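Local coordinates for fiber protein (Duck adenovirus 1, PDB 6ITX) that probably attaches the virus to receptors on host cells during entry through its C-terminal head domain, the part of the fiber contained in this chain, at residues E109-C114 / G214-E219; G162-P167 / N176-P181; R207-V212 / T252-A257. All blocks are in the same frame, centred on the assembly; numbering follows the deposited sequence.

Contact 1 (E109-C114 / G214-E219)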
loop_
_atom_site.group_PDB
_atom_site.type_symbol
_atom_site.label_atom_id
_atom_site.label_comp_id
_atom_site.label_asym_id
_atom_site.label_seq_id
_atom_site.Cartn_x
_atom_site.Cartn_y
_atom_site.Cartn_z
ATOM N N GLU A 109 21.480 -15.853 8.732
ATOM C CA GLU A 109 21.013 -17.029 9.461
ATOM C C GLU A 109 19.492 -17.207 9.390
ATOM O O GLU A 109 18.912 -17.959 10.191
ATOM C CB GLU A 109 21.491 -16.945 10.914
ATOM C CG GLU A 109 23.000 -17.122 11.059
ATOM C CD GLU A 109 23.602 -16.252 12.149
ATOM O OE1 GLU A 109 22.851 -15.579 12.910
ATOM O OE2 GLU A 109 24.852 -16.247 12.241
ATOM N N ILE A 110 18.838 -16.532 8.443
ATOM C CA ILE A 110 17.395 -16.604 8.245
ATOM C C ILE A 110 17.146 -17.515 7.057
ATOM O O ILE A 110 17.824 -17.388 6.030
ATOM C CB ILE A 110 16.813 -15.200 8.017
ATOM C CG1 ILE A 110 17.190 -14.304 9.197
ATOM C CG2 ILE A 110 15.316 -15.251 7.823
ATOM C CD1 ILE A 110 16.681 -14.815 10.509
ATOM N N PHE A 111 16.202 -18.457 7.195
ATOM C CA PHE A 111 16.022 -19.514 6.202
ATOM C C PHE A 111 14.939 -19.134 5.204
ATOM O O PHE A 111 13.813 -18.830 5.599
ATOM C CB PHE A 111 15.666 -20.838 6.871
ATOM C CG PHE A 111 15.676 -22.028 5.932
ATOM C CD1 PHE A 111 14.548 -22.358 5.185
ATOM C CD2 PHE A 111 16.797 -22.835 5.820
ATOM C CE1 PHE A 111 14.555 -23.463 4.314
ATOM C CE2 PHE A 111 16.811 -23.942 4.959
ATOM C CZ PHE A 111 15.696 -24.257 4.211
ATOM N N ALA A 112 15.278 -19.179 3.917
ATOM C CA ALA A 112 14.342 -18.918 2.832
ATOM C C ALA A 112 14.245 -20.153 1.961
ATOM O O ALA A 112 15.270 -20.681 1.517
ATOM C CB ALA A 112 14.783 -17.730 1.965
ATOM N N SER A 113 13.020 -20.604 1.702
ATOM C CA SER A 113 12.817 -21.723 0.795
ATOM C C SER A 113 12.619 -21.199 -0.626
ATOM O O SER A 113 11.988 -20.161 -0.835
ATOM C CB SER A 113 11.628 -22.571 1.247
ATOM O OG SER A 113 11.432 -23.670 0.371
ATOM N N CYS A 114 13.175 -21.913 -1.595
ATOM C CA CYS A 114 13.251 -21.477 -2.979
ATOM C C CYS A 114 12.649 -22.517 -3.916
ATOM O O CYS A 114 12.421 -23.671 -3.535
ATOM C CB CYS A 114 14.719 -21.197 -3.366
ATOM S SG CYS A 114 15.569 -19.943 -2.320
ATOM N N GLY A 214 12.306 -28.425 4.223
ATOM C CA GLY A 214 12.975 -27.325 3.556
ATOM C C GLY A 214 12.440 -26.960 2.192
ATOM O O GLY A 214 12.945 -26.013 1.584
ATOM N N ASN A 215 11.461 -27.689 1.669
ATOM C CA ASN A 215 10.823 -27.297 0.424
ATOM C C ASN A 215 9.426 -26.735 0.681
ATOM O O ASN A 215 8.509 -26.934 -0.116
ATOM C CB ASN A 215 10.784 -28.466 -0.566
ATOM C CG ASN A 215 10.016 -29.674 -0.037
ATOM O OD1 ASN A 215 9.723 -29.781 1.164
ATOM N ND2 ASN A 215 9.676 -30.590 -0.943
ATOM N N PHE A 216 9.256 -26.017 1.771
ATOM C CA PHE A 216 7.943 -25.419 1.990
ATOM C C PHE A 216 7.650 -24.257 1.050
ATOM O O PHE A 216 6.654 -23.536 1.238
ATOM C CB PHE A 216 7.804 -24.941 3.437
ATOM C CG PHE A 216 8.737 -23.811 3.807
ATOM C CD1 PHE A 216 8.406 -22.497 3.532
ATOM C CD2 PHE A 216 9.930 -24.067 4.463
ATOM C CE1 PHE A 216 9.258 -21.448 3.884
ATOM C CE2 PHE A 216 10.776 -23.028 4.834
ATOM C CZ PHE A 216 10.436 -21.715 4.536
ATOM N N TYR A 217 8.500 -24.016 0.066
ATOM C CA TYR A 217 8.289 -22.890 -0.819
ATOM C C TYR A 217 6.966 -23.059 -1.562
ATOM O O TYR A 217 6.676 -24.136 -2.086
ATOM C CB TYR A 217 9.454 -22.788 -1.798
ATOM C CG TYR A 217 9.185 -21.802 -2.898
ATOM C CD1 TYR A 217 9.410 -20.450 -2.694
ATOM C CD2 TYR A 217 8.679 -22.207 -4.134
ATOM C CE1 TYR A 217 9.152 -19.535 -3.681
ATOM C CE2 TYR A 217 8.421 -21.287 -5.127
ATOM C CZ TYR A 217 8.655 -19.960 -4.891
ATOM O OH TYR A 217 8.399 -19.052 -5.870
ATOM N N LYS A 218 6.160 -21.994 -1.583
ATOM C CA LYS A 218 4.902 -21.941 -2.323
ATOM C C LYS A 218 4.974 -20.764 -3.288
ATOM O O LYS A 218 5.187 -19.628 -2.855
ATOM C CB LYS A 218 3.699 -21.791 -1.379
ATOM C CG LYS A 218 3.380 -23.036 -0.524
ATOM C CD LYS A 218 2.695 -24.140 -1.320
ATOM C CE LYS A 218 2.186 -25.257 -0.412
ATOM N NZ LYS A 218 0.971 -25.966 -0.970
ATOM N N GLU A 219 4.830 -21.039 -4.589
ATOM C CA GLU A 219 4.750 -19.970 -5.577
ATOM C C GLU A 219 3.484 -19.163 -5.317
ATOM O O GLU A 219 2.487 -19.684 -4.822
ATOM C CB GLU A 219 4.755 -20.555 -7.007
ATOM C CG GLU A 219 5.197 -19.560 -8.142
ATOM C CD GLU A 219 6.669 -19.076 -8.011
ATOM O OE1 GLU A 219 6.883 -17.827 -7.878
ATOM O OE2 GLU A 219 7.621 -19.928 -8.052
#

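Contact 2 (G162-P167 / N176-P181)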
loop_
_atom_site.group_PDB
_atom_site.type_symbol
_atom_site.label_atom_id
_atom_site.label_comp_id
_atom_site.label_asym_id
_atom_site.label_seq_id
_atom_site.Cartn_x
_atom_site.Cartn_y
_atom_site.Cartn_z
ATOM N N GLY A 162 10.722 -17.784 -0.372
ATOM C CA GLY A 162 9.625 -17.721 0.584
ATOM C C GLY A 162 10.156 -17.670 2.007
ATOM O O GLY A 162 11.134 -18.344 2.341
ATOM N N LEU A 163 9.503 -16.872 2.837
ATOM C CA LEU A 163 9.875 -16.700 4.231
ATOM C C LEU A 163 8.627 -16.831 5.073
ATOM O O LEU A 163 7.515 -16.594 4.607
ATOM C CB LEU A 163 10.480 -15.324 4.505
ATOM C CG LEU A 163 11.740 -14.973 3.734
ATOM C CD1 LEU A 163 11.906 -13.479 3.772
ATOM C CD2 LEU A 163 12.943 -15.680 4.361
ATOM N N VAL A 164 8.806 -17.177 6.331
ATOM C CA VAL A 164 7.701 -17.158 7.267
ATOM C C VAL A 164 8.061 -16.204 8.382
ATOM O O VAL A 164 9.210 -16.173 8.837
ATOM C CB VAL A 164 7.374 -18.567 7.810
ATOM C CG1 VAL A 164 6.182 -18.521 8.746
ATOM C CG2 VAL A 164 7.114 -19.542 6.641
ATOM N N LEU A 165 7.088 -15.394 8.780
ATOM C CA LEU A 165 7.175 -14.565 9.971
ATOM C C LEU A 165 6.358 -15.245 11.045
ATOM O O LEU A 165 5.166 -15.481 10.848
ATOM C CB LEU A 165 6.626 -13.159 9.734
ATOM C CG LEU A 165 7.154 -12.361 8.555
ATOM C CD1 LEU A 165 6.899 -10.885 8.824
ATOM C CD2 LEU A 165 8.645 -12.655 8.289
ATOM N N CYS A 166 6.979 -15.538 12.182
ATOM C CA CYS A 166 6.293 -16.156 13.313
ATOM C C CYS A 166 6.458 -15.267 14.536
ATOM O O CYS A 166 7.298 -15.538 15.405
ATOM C CB CYS A 166 6.819 -17.562 13.586
ATOM S SG CYS A 166 5.730 -18.467 14.690
ATOM N N PRO A 167 5.669 -14.203 14.642
ATOM C CA PRO A 167 5.773 -13.330 15.827
ATOM C C PRO A 167 5.468 -14.041 17.136
ATOM O O PRO A 167 5.833 -13.531 18.202
ATOM C CB PRO A 167 4.756 -12.211 15.540
ATOM C CG PRO A 167 3.889 -12.720 14.452
ATOM C CD PRO A 167 4.664 -13.739 13.674
ATOM N N ASN A 176 8.260 -21.352 13.446
ATOM C CA ASN A 176 9.326 -20.436 13.070
ATOM C C ASN A 176 10.183 -21.056 11.977
ATOM O O ASN A 176 11.397 -21.232 12.153
ATOM C CB ASN A 176 10.172 -20.075 14.286
ATOM C CG ASN A 176 10.874 -18.755 14.125
ATOM O OD1 ASN A 176 10.756 -18.117 13.087
ATOM N ND2 ASN A 176 11.586 -18.320 15.158
ATOM N N LEU A 177 9.554 -21.380 10.839
ATOM C CA LEU A 177 10.254 -22.077 9.763
ATOM C C LEU A 177 11.460 -21.308 9.247
ATOM O O LEU A 177 12.410 -21.923 8.758
ATOM C CB LEU A 177 9.308 -22.361 8.604
ATOM C CG LEU A 177 8.463 -23.632 8.644
ATOM C CD1 LEU A 177 8.017 -23.977 10.049
ATOM C CD2 LEU A 177 7.273 -23.453 7.723
ATOM N N SER A 178 11.446 -19.979 9.316
ATOM C CA SER A 178 12.583 -19.223 8.799
ATOM C C SER A 178 13.645 -18.983 9.854
ATOM O O SER A 178 14.719 -18.470 9.527
ATOM C CB SER A 178 12.117 -17.888 8.210
ATOM O OG SER A 178 11.317 -18.096 7.049
ATOM N N GLY A 179 13.368 -19.345 11.101
ATOM C CA GLY A 179 14.324 -19.225 12.185
ATOM C C GLY A 179 14.597 -17.816 12.651
ATOM O O GLY A 179 15.741 -17.495 12.966
ATOM N N TRP A 180 13.586 -16.957 12.693
ATOM C CA TRP A 180 13.819 -15.609 13.189
ATOM C C TRP A 180 14.142 -15.688 14.674
ATOM O O TRP A 180 13.781 -16.658 15.337
ATOM C CB TRP A 180 12.604 -14.704 12.963
ATOM C CG TRP A 180 12.327 -14.370 11.504
ATOM C CD1 TRP A 180 11.554 -15.081 10.651
ATOM C CD2 TRP A 180 12.820 -13.243 10.751
ATOM N NE1 TRP A 180 11.526 -14.483 9.407
ATOM C CE2 TRP A 180 12.299 -13.353 9.444
ATOM C CE3 TRP A 180 13.659 -12.156 11.054
ATOM C CZ2 TRP A 180 12.575 -12.415 8.439
ATOM C CZ3 TRP A 180 13.946 -11.228 10.052
ATOM C CH2 TRP A 180 13.404 -11.368 8.760
ATOM N N PRO A 181 14.880 -14.720 15.206
ATOM C CA PRO A 181 15.022 -14.632 16.667
ATOM C C PRO A 181 13.675 -14.336 17.305
ATOM O O PRO A 181 12.667 -14.112 16.630
ATOM C CB PRO A 181 16.010 -13.478 16.870
ATOM C CG PRO A 181 16.775 -13.417 15.582
ATOM C CD PRO A 181 15.761 -13.764 14.509
#

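Contact 3 (R207-V212 / T252-A257)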
loop_
_atom_site.group_PDB
_atom_site.type_symbol
_atom_site.label_atom_id
_atom_site.label_comp_id
_atom_site.label_asym_id
_atom_site.label_seq_id
_atom_site.Cartn_x
_atom_site.Cartn_y
_atom_site.Cartn_z
ATOM N N ARG A 207 -5.433 -18.875 3.919
ATOM C CA ARG A 207 -4.145 -19.162 4.524
ATOM C C ARG A 207 -3.646 -20.486 3.982
ATOM O O ARG A 207 -4.425 -21.427 3.819
ATOM C CB ARG A 207 -4.238 -19.223 6.055
ATOM C CG ARG A 207 -5.328 -20.173 6.512
ATOM C CD ARG A 207 -5.351 -20.433 7.998
ATOM N NE ARG A 207 -6.503 -21.275 8.304
ATOM C CZ ARG A 207 -6.812 -21.761 9.501
ATOM N NH1 ARG A 207 -7.897 -22.517 9.617
ATOM N NH2 ARG A 207 -6.057 -21.505 10.573
ATOM N N VAL A 208 -2.364 -20.562 3.717
ATOM C CA VAL A 208 -1.781 -21.759 3.135
ATOM C C VAL A 208 -1.211 -22.636 4.252
ATOM O O VAL A 208 -0.659 -22.138 5.241
ATOM C CB VAL A 208 -0.709 -21.370 2.104
ATOM C CG1 VAL A 208 0.354 -20.480 2.744
ATOM C CG2 VAL A 208 -0.106 -22.590 1.451
ATOM N N ASN A 209 -1.401 -23.949 4.118
ATOM C CA ASN A 209 -0.729 -24.933 4.956
ATOM C C ASN A 209 0.672 -25.170 4.397
ATOM O O ASN A 209 0.825 -25.399 3.193
ATOM C CB ASN A 209 -1.536 -26.235 4.958
ATOM C CG ASN A 209 -1.316 -27.074 6.207
ATOM O OD1 ASN A 209 -0.637 -26.654 7.148
ATOM N ND2 ASN A 209 -1.918 -28.263 6.232
ATOM N N LEU A 210 1.692 -25.111 5.250
ATOM C CA LEU A 210 3.077 -25.276 4.810
ATOM C C LEU A 210 3.679 -26.571 5.337
ATOM O O LEU A 210 3.414 -26.984 6.471
ATOM C CB LEU A 210 3.965 -24.115 5.266
ATOM C CG LEU A 210 3.598 -22.702 4.827
ATOM C CD1 LEU A 210 4.663 -21.751 5.343
ATOM C CD2 LEU A 210 3.428 -22.578 3.299
ATOM N N ALA A 211 4.525 -27.187 4.520
ATOM C CA ALA A 211 5.303 -28.325 4.979
ATOM C C ALA A 211 6.307 -27.879 6.044
ATOM O O ALA A 211 6.738 -26.721 6.086
ATOM C CB ALA A 211 6.014 -28.992 3.796
ATOM N N VAL A 212 6.691 -28.819 6.916
ATOM C CA VAL A 212 7.725 -28.522 7.917
ATOM C C VAL A 212 9.147 -28.711 7.385
ATOM O O VAL A 212 10.111 -28.317 8.062
ATOM C CB VAL A 212 7.511 -29.368 9.189
ATOM C CG1 VAL A 212 8.215 -28.734 10.357
ATOM C CG2 VAL A 212 6.027 -29.453 9.487
ATOM N N THR A 252 -0.209 -21.553 8.006
ATOM C CA THR A 252 -0.184 -22.466 9.133
ATOM C C THR A 252 0.753 -23.615 8.794
ATOM O O THR A 252 0.835 -24.046 7.635
ATOM C CB THR A 252 -1.590 -22.983 9.464
ATOM O OG1 THR A 252 -1.593 -23.460 10.809
ATOM C CG2 THR A 252 -2.010 -24.114 8.531
ATOM N N VAL A 253 1.480 -24.099 9.787
ATOM C CA VAL A 253 2.436 -25.171 9.539
ATOM C C VAL A 253 1.860 -26.482 10.056
ATOM O O VAL A 253 1.283 -26.538 11.151
ATOM C CB VAL A 253 3.806 -24.849 10.163
ATOM C CG1 VAL A 253 4.886 -25.723 9.541
ATOM C CG2 VAL A 253 4.156 -23.381 9.936
ATOM N N ASN A 254 2.073 -27.550 9.275
ATOM C CA ASN A 254 1.274 -28.773 9.369
ATOM C C ASN A 254 1.162 -29.294 10.794
ATOM O O ASN A 254 0.086 -29.759 11.202
ATOM C CB ASN A 254 1.870 -29.857 8.453
ATOM C CG ASN A 254 0.890 -30.995 8.163
ATOM O OD1 ASN A 254 0.261 -31.543 9.079
ATOM N ND2 ASN A 254 0.734 -31.330 6.882
ATOM N N THR A 255 2.239 -29.195 11.578
ATOM C CA THR A 255 2.338 -29.907 12.853
ATOM C C THR A 255 2.693 -28.944 13.998
ATOM O O THR A 255 3.687 -29.108 14.703
ATOM C CB THR A 255 3.354 -31.032 12.693
ATOM O OG1 THR A 255 4.442 -30.561 11.886
ATOM C CG2 THR A 255 2.717 -32.250 12.009
ATOM N N GLY A 256 1.841 -27.938 14.211
ATOM C CA GLY A 256 2.077 -26.926 15.216
ATOM C C GLY A 256 1.450 -27.265 16.563
ATOM O O GLY A 256 0.733 -28.251 16.736
ATOM N N ALA A 257 1.746 -26.396 17.537
ATOM C CA ALA A 257 1.265 -26.537 18.902
ATOM C C ALA A 257 0.136 -25.576 19.252
ATOM O O ALA A 257 -0.489 -25.739 20.308
ATOM C CB ALA A 257 2.422 -26.336 19.897
#

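Contact 1 (E109-C114 / G214-E219)
S113 and F111 on strand 110-114, the first arm of the antiparallel hairpin with strand 118-131, meet the loop 214-219 in the beta-rich head of the fiber. The loop passes from strand 208-210 toward strand 226-235, so the contact brings it back onto a strand about a hundred residues earlier in the chain. S113 has the largest single share of the interface. Its hydroxyl extends away from the residue's own backbone N and into the bend of the loop, where OG donates to the carbonyl O of G214 at 3.0 Å. The donor stands well above the carbonyl plane, 40° out of it, and the approach is therefore not along a lone pair. The methylene of the same serine makes a CH-pi contact: CB sits 3.6 Å from the centroid of the F216 ring and only 10° off its normal, which places it almost squarely over one face. F216 reaches this position because chi1 of 65° sets its ring between its own N and carbonyl carbon. The other aromatic partner arrives differently. F111 and F216 run past each other in opposite directions, and F216 CE2 lies at the rim of the F111 ring, near its plane, 3.8 Å from F111 CE1. Further along, the Y217 ring lays one face over backbone, with C114 C 3.7 Å above its plane and displaced toward the rim. Strand 262-271 flanks the far end of the loop, where Y264 OH bonds to K218 N and the Y217 side chain touches Y264 and V266. Beside that ring, Y217 CB approaches the C114 carbonyl, 3.5 Å from C114 O.

Contact 2 (G162-P167 / N176-P181)
S178 and W180 turn their side chains onto V164 from a type I beta turn, N176 to G179, that lies against the side of strand 160-165. Residues L163 and L165 give their backbone bonds to strand 262-271, whereas V164 directs its N-H and C=O the other way, and both are taken up by side chains of the loop. S178 does the first job. With chi1 at -66°, its OG is anti to its own carbonyl carbon and receives V164 N at 2.8 Å; the N-H...O angle of 173° makes the bond nearly straight. The same OG also bonds to F111 O, so the hydroxyl bridges two strands. W180 does the second, less well: its indole comes edge-on, with V164 O near the ring plane, and NE1 reaches V164 O at 2.9 Å, yet the angle of 121° marks the bond as weak. Near the indole nitrogen, L165 crosses at a slant and brings CD2 to 3.6 Å from W180 NE1, although its CB leaves the backbone away from the loop. On the outer part of the turn V164 and L177 also meet at a slant, methyl to methyl. C166 closes the far end, its CB lying against N176 CA. The turn's shape is fixed from within by N176. Its backbone O accepts G179 N at 2.9 Å, and its amide grips the W180 backbone twice. The acceptor OD1 takes W180 N at 3.1 Å from above the carbonyl plane. V126 of strand 118-131 and M99 of strand 95-100 also pack on the buried W180. The second amide bond runs from N176 ND2 to W180 O at 2.8 Å.

Contact 3 (R207-V212 / T252-A257)
The N209 amide lies between two partners from 252-257: T252 CG2 stands off one side of its plane, 3.8 Å from N209 CG, and the N254 amide lies off the opposite side, its plane turned 33° from that of N209. Neither pair is a stack. N209 and T252 share one face of the sheet, while L210 and V253 point to the other and both touch L177. The backbone evidence for the pairing is regular: T252 N donates to V208 O at 2.9 Å, and L210 N donates to T252 O at 2.7 Å. N254 N reaches L210 O at 3.2 Å, completing the pair of bonds around V253. N209 CA adds a CA-H...O contact to the same T252 O at 3.2 Å. Where the chains leave the strands, V253 CG1, anti to its own N (chi1 -162°), is turned toward L210 O at 3.6 Å and V212 CG2 at 3.9 Å, the two valines meeting at about a right angle. Bonds that step from V208 to T252 to L210 and on to N254 are those of parallel beta pairing, here a short strand laid alongside the C-terminal end of strand 241-253 in the fiber head.

How the contacts relate
Following the chain from the N terminus, 109-114 is the first of the contact segments, and contact 1 stays open until loop 214-219 returns to it. Contact 2 opens and closes within that span, its segments 162-167 and 176-181 only nine residues apart. Contact 3 follows contact 2 in series but crosses contact 1: segment 207-212 precedes loop 214-219, and its partner 252-257 comes later. In space all three adjoin. Contacts 1 and 2 share probable backbone bonds, G162 N to S113 O and F111 N to S178 O. L177 and V164 pack on L210, and F216 on A211, so strands 110-114, 160-165, 208-210 and 241-253 are joined both directly and through loops 176-181 and 214-219.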